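MmeI (Methylophilus methylotrophus, PDB 5HR4) is a Type IIL restriction-modification enzyme that binds DNA and probably methylates adenine on its exocyclic amino group, with S-adenosyl-L-methionine as the methyl donor. Local coordinates at residues I163-D174 with A293-I302; L193-T202 with L279-I290. All blocks are in the same frame, centred on the assembly; numbering follows the deposited sequence.

Contact 1 of 2, residues I163-D174 with A293-I302. With SFG (sinefungin), chain H.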
# COMPACT_ATOMS: atom_id res chain seq x y z
N ILE A 163 15.36 -14.88 -7.24
CA ILE A 163 15.14 -14.29 -5.92
C ILE A 163 16.01 -14.95 -4.85
O ILE A 163 16.45 -14.28 -3.91
CB ILE A 163 13.66 -14.37 -5.55
CG1 ILE A 163 12.81 -13.76 -6.66
CG2 ILE A 163 13.42 -13.63 -4.24
CD1 ILE A 163 13.17 -12.34 -6.90
N LYS A 164 16.28 -16.25 -4.96
CA LYS A 164 17.03 -16.90 -3.89
C LYS A 164 18.46 -16.37 -3.80
O LYS A 164 19.08 -16.44 -2.73
CB LYS A 164 17.04 -18.42 -4.06
N ALA A 165 18.97 -15.78 -4.88
CA ALA A 165 20.32 -15.23 -4.85
C ALA A 165 20.35 -13.91 -4.09
O ALA A 165 21.27 -13.67 -3.29
CB ALA A 165 20.85 -15.03 -6.27
N ALA A 166 19.38 -13.04 -4.33
CA ALA A 166 19.34 -11.80 -3.55
C ALA A 166 19.20 -12.11 -2.06
O ALA A 166 19.90 -11.52 -1.23
CB ALA A 166 18.22 -10.89 -4.03
N GLU A 167 18.32 -13.04 -1.71
CA GLU A 167 18.13 -13.36 -0.30
C GLU A 167 19.42 -13.87 0.33
O GLU A 167 19.73 -13.54 1.48
CB GLU A 167 16.98 -14.36 -0.14
CG GLU A 167 15.58 -13.76 -0.39
CD GLU A 167 14.47 -14.81 -0.46
OE1 GLU A 167 14.78 -16.01 -0.29
OE2 GLU A 167 13.28 -14.43 -0.67
N ARG A 168 20.20 -14.67 -0.41
CA ARG A 168 21.49 -15.14 0.10
C ARG A 168 22.47 -13.99 0.27
O ARG A 168 23.21 -13.93 1.27
CB ARG A 168 22.07 -16.21 -0.83
CG ARG A 168 21.82 -17.65 -0.34
CD ARG A 168 22.41 -18.73 -1.26
NE ARG A 168 21.49 -19.11 -2.34
CZ ARG A 168 21.77 -19.00 -3.63
NH1 ARG A 168 22.96 -18.54 -4.02
NH2 ARG A 168 20.86 -19.35 -4.53
N MET A 169 22.50 -13.07 -0.69
CA MET A 169 23.33 -11.88 -0.57
C MET A 169 22.93 -11.05 0.63
O MET A 169 23.79 -10.51 1.34
CB MET A 169 23.25 -11.06 -1.86
CG MET A 169 23.79 -9.66 -1.75
SD MET A 169 24.33 -9.00 -3.34
CE MET A 169 26.10 -9.21 -3.13
N GLY A 170 21.63 -10.94 0.89
CA GLY A 170 21.17 -10.29 2.10
C GLY A 170 21.71 -10.93 3.37
O GLY A 170 22.07 -10.23 4.31
N LYS A 171 21.79 -12.27 3.40
CA LYS A 171 22.30 -12.91 4.62
C LYS A 171 23.79 -12.63 4.80
O LYS A 171 24.27 -12.50 5.93
CB LYS A 171 22.01 -14.42 4.60
N LEU A 172 24.53 -12.52 3.70
CA LEU A 172 25.93 -12.10 3.79
C LEU A 172 26.03 -10.75 4.47
O LEU A 172 26.85 -10.56 5.38
CB LEU A 172 26.53 -12.03 2.39
CG LEU A 172 27.98 -11.57 2.35
CD1 LEU A 172 28.83 -12.61 3.03
CD2 LEU A 172 28.43 -11.30 0.89
N HIS A 173 25.19 -9.80 4.05
CA HIS A 173 25.12 -8.49 4.68
C HIS A 173 24.92 -8.60 6.18
O HIS A 173 25.73 -8.10 6.97
CB HIS A 173 24.00 -7.69 4.01
CG HIS A 173 23.57 -6.47 4.77
ND1 HIS A 173 22.90 -6.54 5.97
CD2 HIS A 173 23.66 -5.16 4.45
CE1 HIS A 173 22.61 -5.31 6.37
NE2 HIS A 173 23.06 -4.46 5.47
N ASP A 174 23.85 -9.27 6.61
CA ASP A 174 23.59 -9.40 8.04
C ASP A 174 24.67 -10.21 8.75
O ASP A 174 24.94 -9.98 9.94
CB ASP A 174 22.21 -10.03 8.28
CG ASP A 174 21.05 -9.11 7.87
OD1 ASP A 174 21.24 -7.86 7.83
OD2 ASP A 174 19.95 -9.65 7.59
N ALA A 293 12.95 -7.02 -9.56
CA ALA A 293 12.68 -8.10 -8.61
C ALA A 293 13.92 -8.43 -7.79
O ALA A 293 13.84 -8.60 -6.57
CB ALA A 293 12.16 -9.34 -9.33
N ILE A 294 15.09 -8.48 -8.43
CA ILE A 294 16.32 -8.71 -7.67
C ILE A 294 16.58 -7.54 -6.72
O ILE A 294 16.80 -7.74 -5.52
CB ILE A 294 17.52 -8.93 -8.60
CG1 ILE A 294 17.24 -10.11 -9.52
CG2 ILE A 294 18.76 -9.17 -7.75
CD1 ILE A 294 16.84 -11.33 -8.81
N PHE A 295 16.55 -6.31 -7.24
CA PHE A 295 16.87 -5.17 -6.39
C PHE A 295 15.91 -5.05 -5.22
O PHE A 295 16.31 -4.67 -4.12
CB PHE A 295 16.87 -3.88 -7.22
CG PHE A 295 17.92 -3.86 -8.30
CD1 PHE A 295 19.26 -3.72 -7.97
CD2 PHE A 295 17.56 -3.98 -9.63
CE1 PHE A 295 20.22 -3.69 -8.96
CE2 PHE A 295 18.52 -3.97 -10.63
CZ PHE A 295 19.84 -3.82 -10.30
N GLY A 296 14.65 -5.43 -5.43
CA GLY A 296 13.65 -5.31 -4.39
C GLY A 296 13.75 -6.40 -3.35
O GLY A 296 13.58 -6.14 -2.16
N SER A 297 14.05 -7.62 -3.79
CA SER A 297 14.18 -8.73 -2.86
C SER A 297 15.38 -8.54 -1.95
O SER A 297 15.33 -8.88 -0.76
CB SER A 297 14.31 -10.04 -3.62
OG SER A 297 13.11 -10.30 -4.32
N LEU A 298 16.48 -8.03 -2.51
CA LEU A 298 17.67 -7.73 -1.72
C LEU A 298 17.37 -6.68 -0.66
O LEU A 298 17.60 -6.89 0.54
CB LEU A 298 18.77 -7.24 -2.65
CG LEU A 298 20.00 -6.75 -1.91
CD1 LEU A 298 20.60 -7.89 -1.12
CD2 LEU A 298 20.99 -6.19 -2.93
N PHE A 299 16.86 -5.53 -1.11
CA PHE A 299 16.37 -4.49 -0.22
C PHE A 299 15.50 -5.07 0.90
O PHE A 299 15.69 -4.75 2.07
CB PHE A 299 15.60 -3.48 -1.09
CG PHE A 299 14.67 -2.57 -0.34
CD1 PHE A 299 15.01 -2.03 0.88
CD2 PHE A 299 13.46 -2.21 -0.92
CE1 PHE A 299 14.14 -1.19 1.56
CE2 PHE A 299 12.58 -1.36 -0.26
CZ PHE A 299 12.93 -0.84 0.99
N GLN A 300 14.58 -5.97 0.56
CA GLN A 300 13.64 -6.46 1.56
C GLN A 300 14.27 -7.46 2.52
O GLN A 300 13.86 -7.53 3.68
CB GLN A 300 12.43 -7.08 0.87
CG GLN A 300 11.43 -6.07 0.32
CD GLN A 300 10.15 -6.75 -0.14
OE1 GLN A 300 9.36 -6.20 -0.93
NE2 GLN A 300 9.94 -7.95 0.34
N SER A 301 15.28 -8.20 2.09
CA SER A 301 15.79 -9.34 2.84
C SER A 301 16.67 -8.96 4.02
O SER A 301 17.10 -9.85 4.77
CB SER A 301 16.60 -10.25 1.94
OG SER A 301 17.91 -9.72 1.82
N ILE A 302 17.01 -7.69 4.17
CA ILE A 302 17.84 -7.27 5.28
C ILE A 302 17.00 -6.63 6.38
O ILE A 302 17.55 -5.95 7.25
CB ILE A 302 18.98 -6.33 4.84
CG1 ILE A 302 18.42 -5.00 4.30
CG2 ILE A 302 19.89 -7.00 3.81
CD1 ILE A 302 19.06 -3.74 4.95
N SFG H . 9.16 1.95 -4.66
CA SFG H . 10.25 1.29 -3.96
C SFG H . 10.64 0.07 -4.78
O SFG H . 10.01 -0.16 -5.84
OXT SFG H . 11.58 -0.68 -4.43
CB SFG H . 9.80 0.86 -2.57
CG SFG H . 9.26 2.09 -1.85
CD SFG H . 8.59 1.58 -0.60
NE SFG H . 7.26 1.13 -0.99
C5' SFG H . 8.51 2.66 0.49
C4' SFG H . 9.89 3.29 0.87
O4' SFG H . 9.69 4.40 1.51
C3' SFG H . 10.72 2.45 1.86
O3' SFG H . 11.83 2.03 1.20
C2' SFG H . 11.07 3.39 3.05
O2' SFG H . 12.49 3.24 3.48
C1' SFG H . 10.89 4.58 2.56
N9 SFG H . 10.41 5.52 3.52
C8 SFG H . 9.53 5.33 4.50
N7 SFG H . 9.33 6.50 5.12
C5 SFG H . 10.08 7.41 4.50
C6 SFG H . 10.24 8.75 4.75
N6 SFG H . 9.67 9.64 5.73
N1 SFG H . 11.06 9.49 4.01
C2 SFG H . 11.73 8.90 2.99
N3 SFG H . 11.57 7.57 2.75
C4 SFG H . 10.74 6.82 3.51

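Contact 2 of 2, residues L193-T202 with L279-I290. With CA (calcium ion), chain G.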
# COMPACT_ATOMS: atom_id res chain seq x y z
N LEU A 193 30.36 -4.77 -3.74
CA LEU A 193 30.39 -6.18 -4.15
C LEU A 193 29.36 -6.48 -5.22
O LEU A 193 29.61 -7.26 -6.15
CB LEU A 193 30.14 -7.08 -2.94
CG LEU A 193 31.21 -6.92 -1.88
CD1 LEU A 193 30.69 -7.55 -0.60
CD2 LEU A 193 32.47 -7.59 -2.35
N LEU A 194 28.17 -5.89 -5.09
CA LEU A 194 27.13 -6.14 -6.07
C LEU A 194 27.60 -5.72 -7.45
O LEU A 194 27.40 -6.44 -8.44
CB LEU A 194 25.87 -5.39 -5.67
CG LEU A 194 24.69 -5.61 -6.60
CD1 LEU A 194 24.33 -7.08 -6.63
CD2 LEU A 194 23.55 -4.75 -6.10
N PHE A 195 28.23 -4.55 -7.54
CA PHE A 195 28.75 -4.10 -8.82
C PHE A 195 29.80 -5.06 -9.34
O PHE A 195 29.84 -5.38 -10.53
CB PHE A 195 29.31 -2.69 -8.69
CG PHE A 195 30.02 -2.21 -9.92
CD1 PHE A 195 31.35 -2.54 -10.14
CD2 PHE A 195 29.37 -1.42 -10.84
CE1 PHE A 195 32.00 -2.11 -11.25
CE2 PHE A 195 30.02 -0.98 -11.97
CZ PHE A 195 31.34 -1.32 -12.18
N CYS A 196 30.67 -5.55 -8.46
CA CYS A 196 31.67 -6.50 -8.93
C CYS A 196 31.01 -7.78 -9.44
O CYS A 196 31.45 -8.34 -10.46
CB CYS A 196 32.68 -6.79 -7.82
SG CYS A 196 33.77 -5.39 -7.49
N LEU A 197 29.96 -8.27 -8.77
CA LEU A 197 29.32 -9.50 -9.24
C LEU A 197 28.72 -9.29 -10.62
O LEU A 197 28.86 -10.14 -11.50
CB LEU A 197 28.27 -9.97 -8.24
CG LEU A 197 28.87 -10.43 -6.91
CD1 LEU A 197 27.78 -10.56 -5.89
CD2 LEU A 197 29.60 -11.74 -7.08
N PHE A 198 28.07 -8.15 -10.84
CA PHE A 198 27.54 -7.84 -12.16
C PHE A 198 28.66 -7.66 -13.19
O PHE A 198 28.52 -8.06 -14.35
CB PHE A 198 26.67 -6.58 -12.07
CG PHE A 198 26.22 -6.06 -13.40
CD1 PHE A 198 25.11 -6.61 -14.03
CD2 PHE A 198 26.90 -5.02 -14.03
CE1 PHE A 198 24.66 -6.12 -15.26
CE2 PHE A 198 26.46 -4.52 -15.25
CZ PHE A 198 25.34 -5.08 -15.87
N ALA A 199 29.79 -7.08 -12.77
CA ALA A 199 30.81 -6.66 -13.72
C ALA A 199 31.55 -7.85 -14.32
O ALA A 199 31.90 -7.82 -15.51
CB ALA A 199 31.80 -5.70 -13.07
N GLU A 200 31.82 -8.90 -13.53
CA GLU A 200 32.58 -10.00 -14.10
C GLU A 200 31.75 -10.84 -15.06
O GLU A 200 32.32 -11.56 -15.89
CB GLU A 200 33.17 -10.88 -13.00
CG GLU A 200 32.16 -11.61 -12.13
CD GLU A 200 32.87 -12.42 -11.04
OE1 GLU A 200 34.09 -12.67 -11.22
OE2 GLU A 200 32.22 -12.81 -10.02
N ASP A 201 30.42 -10.75 -14.97
CA ASP A 201 29.50 -11.49 -15.82
C ASP A 201 29.09 -10.70 -17.05
O ASP A 201 28.25 -11.16 -17.83
CB ASP A 201 28.26 -11.87 -15.00
CG ASP A 201 28.52 -13.02 -14.09
OD1 ASP A 201 29.58 -13.66 -14.30
OD2 ASP A 201 27.69 -13.27 -13.19
N THR A 202 29.65 -9.53 -17.22
CA THR A 202 29.49 -8.71 -18.40
C THR A 202 30.91 -8.41 -18.88
O THR A 202 31.89 -9.04 -18.45
CB THR A 202 28.65 -7.48 -18.05
OG1 THR A 202 27.39 -7.92 -17.51
CG2 THR A 202 28.38 -6.65 -19.28
N LEU A 279 30.26 -15.83 -0.82
CA LEU A 279 30.59 -14.86 -1.85
C LEU A 279 31.03 -15.53 -3.14
O LEU A 279 30.71 -15.05 -4.24
CB LEU A 279 31.67 -13.89 -1.35
CG LEU A 279 32.12 -12.78 -2.32
CD1 LEU A 279 30.96 -11.89 -2.74
CD2 LEU A 279 33.24 -11.95 -1.69
N LEU A 280 31.79 -16.63 -3.05
CA LEU A 280 32.08 -17.40 -4.26
C LEU A 280 30.81 -18.03 -4.81
O LEU A 280 30.63 -18.15 -6.03
CB LEU A 280 33.12 -18.48 -3.95
CG LEU A 280 34.56 -18.02 -3.84
CD1 LEU A 280 35.45 -19.18 -3.38
CD2 LEU A 280 35.01 -17.47 -5.18
N ASP A 281 29.91 -18.43 -3.92
CA ASP A 281 28.60 -18.91 -4.32
C ASP A 281 27.88 -17.88 -5.18
O ASP A 281 27.33 -18.21 -6.23
CB ASP A 281 27.79 -19.22 -3.07
CG ASP A 281 26.90 -20.38 -3.25
OD1 ASP A 281 25.81 -20.17 -3.83
OD2 ASP A 281 27.30 -21.48 -2.81
N LEU A 282 27.85 -16.63 -4.73
CA LEU A 282 27.21 -15.59 -5.52
C LEU A 282 27.93 -15.39 -6.85
O LEU A 282 27.29 -15.16 -7.89
CB LEU A 282 27.15 -14.28 -4.72
CG LEU A 282 26.18 -14.24 -3.53
CD1 LEU A 282 26.28 -12.92 -2.80
CD2 LEU A 282 24.76 -14.48 -4.00
N CYS A 283 29.26 -15.51 -6.85
CA CYS A 283 30.01 -15.31 -8.10
C CYS A 283 29.60 -16.33 -9.15
O CYS A 283 29.52 -16.00 -10.34
CB CYS A 283 31.52 -15.41 -7.86
SG CYS A 283 32.23 -14.09 -6.90
N SER A 284 29.36 -17.57 -8.74
CA SER A 284 29.13 -18.60 -9.74
C SER A 284 27.81 -18.43 -10.49
O SER A 284 27.63 -19.07 -11.52
CB SER A 284 29.19 -19.99 -9.10
OG SER A 284 28.10 -20.17 -8.22
N LEU A 285 26.90 -17.57 -10.01
CA LEU A 285 25.70 -17.26 -10.76
C LEU A 285 25.98 -16.19 -11.82
O LEU A 285 27.02 -15.54 -11.84
CB LEU A 285 24.59 -16.79 -9.82
CG LEU A 285 24.30 -17.74 -8.65
CD1 LEU A 285 23.22 -17.17 -7.74
CD2 LEU A 285 23.91 -19.11 -9.15
N ASP A 286 25.02 -16.01 -12.72
CA ASP A 286 25.11 -15.01 -13.78
C ASP A 286 24.27 -13.81 -13.36
O ASP A 286 23.04 -13.89 -13.28
CB ASP A 286 24.64 -15.59 -15.12
CG ASP A 286 24.92 -14.66 -16.30
OD1 ASP A 286 25.79 -13.77 -16.18
OD2 ASP A 286 24.28 -14.84 -17.36
N TRP A 287 24.93 -12.69 -13.08
CA TRP A 287 24.25 -11.47 -12.66
C TRP A 287 23.82 -10.62 -13.84
O TRP A 287 23.26 -9.54 -13.65
CB TRP A 287 25.15 -10.67 -11.71
CG TRP A 287 25.29 -11.44 -10.48
CD1 TRP A 287 26.06 -12.54 -10.30
CD2 TRP A 287 24.55 -11.26 -9.27
NE1 TRP A 287 25.88 -13.04 -9.04
CE2 TRP A 287 24.96 -12.27 -8.38
CE3 TRP A 287 23.61 -10.32 -8.84
CZ2 TRP A 287 24.47 -12.37 -7.08
CZ3 TRP A 287 23.12 -10.42 -7.56
CH2 TRP A 287 23.54 -11.44 -6.69
N SER A 288 23.99 -11.15 -15.06
CA SER A 288 23.84 -10.35 -16.26
C SER A 288 22.44 -9.75 -16.39
O SER A 288 22.29 -8.58 -16.75
CB SER A 288 24.17 -11.20 -17.48
OG SER A 288 24.45 -10.34 -18.56
N ARG A 289 21.41 -10.54 -16.08
CA ARG A 289 20.02 -10.11 -16.25
C ARG A 289 19.43 -9.83 -14.87
O ARG A 289 18.57 -10.55 -14.37
CB ARG A 289 19.21 -11.17 -17.00
CG ARG A 289 19.74 -11.57 -18.36
CD ARG A 289 19.33 -10.58 -19.43
NE ARG A 289 19.75 -11.00 -20.76
CZ ARG A 289 19.86 -10.19 -21.81
NH1 ARG A 289 19.58 -8.90 -21.69
NH2 ARG A 289 20.26 -10.67 -22.99
N ILE A 290 19.91 -8.77 -14.24
CA ILE A 290 19.45 -8.37 -12.92
C ILE A 290 18.32 -7.37 -13.10
O ILE A 290 18.42 -6.46 -13.93
CB ILE A 290 20.59 -7.79 -12.06
CG1 ILE A 290 20.05 -7.33 -10.70
CG2 ILE A 290 21.31 -6.63 -12.77
CD1 ILE A 290 21.12 -7.08 -9.64
CA CA G . 29.14 -15.05 -12.37
O HOH W 1 31.53 -15.31 -12.38

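Contact 1 of 2, residues I163-D174 with A293-I302
A166 and G170 on one helix meet S297, L298 and S301 on the other, a small-xxx-small pairing in which residues four apart let two helices running in the same general direction come close. The axes of the segments approach to 8.0 Å and cross at -34°, and no hydrogen bond joins them, so shape does the work. The methyl of A166 points toward the partner helix, its CB lying 3.7 Å from L298 N and near the side chains of I294 and S297. One turn on, the bare CA of G170 rests 3.3 Å from S301 OG. Leucine and methionine fill one flank: M169 CG lies 3.7 Å from L298 CD1, the two chains crossing obliquely. At the start of the interface I163 brings CG2 and CD1 together against the same side of S297 OG, each 3.3 Å from it.

At the far end the contact turns aromatic. CG2 of I302 sits over one face of the H173 imidazole, 3.9 Å from the ring centroid and 18° off its normal, a CH-pi contact. With CG anti to the backbone N (chi1 165°), H173 reaches across to I302, and ND1 donates to D174 OD1 at 2.8 Å, which should limit the rotation of the ring. The oxygen lies near the ring plane but is met from above its own carboxylate plane. F417 of helix 416-440 meets the same imidazole and also touches I302.

A second shell fixes the serines within their own helix. S301 OG donates to L298 O, while A293 O receives S297 N on one face of its carbonyl plane and S297 OG, at 2.9 Å, on the other.

Contact 2 of 2, residues L193-T202 with L279-I290
A calcium site closes this contact, joining the C-terminal end of helix 183-200 to the turn that follows helix 273-283. D201 grips the ion with both carboxylate oxygens, OD1 and OD2 each 2.4 Å from the calcium, and the backbone adds C283 O at 2.3 Å and L285 O at 2.2 Å. Q158 OE1 and a water complete the shell. The metal thus draws together oxygens that would probably repel each other without it, as with D201 OD2 and L285 O. OD2 has a second duty: W287 N donates to it at 2.8 Å and 161°, arriving on the anti side of the carboxylate, an arrangement in which a second-shell amide probably helps to orient a metal ligand.

The indole of W287 carries the apolar half. L197 CB stands over the five-membered ring, 3.8 Å from its centroid and 2° off the normal, and L197 CD1 continues alongside above CZ2. L194 CD1 comes in obliquely, 3.7 Å from CZ3. In the ring plane, NE1 donates to L282 O at 2.8 Å, tying the indole back to the preceding helix and holding its rotation; L285 N reaches the same oxygen from the opposite face. Replacing W287 by alanine would probably open a gap beside L194 and L197 and leave L282 O without its indole donor, while the backbone bond to D201 could remain.

Beyond the indole, F198 presents its ring edge to W287 O. M169 of helix 163-178 touches L194, L197 and L282, while helix 416-440 meets F198 and T202 and sends Q432 NE2 to S288 O and I290 O.

Overall arrangement
The two contacts apply one principle, the pairing of helices that run the same general way, by different means. Their helices follow one another in the chain, 163-178 by 183-200 and 273-283 by 292-301, so contact 2 is nested within the loop that contact 1 closes. Contact 1 is partly buried and relies on small residues and shape, with F299 on its far side touching sinefungin, O3' of which lies near the ring. Contact 2 is buried and its helix axes stand further apart; larger side chains, L197 and W287 among them, take up the space, and the calcium ties the ends together. The pair form one packed unit: M169 meets L197, A165 meets L285, and F295 meets I290 beside helix 416-440.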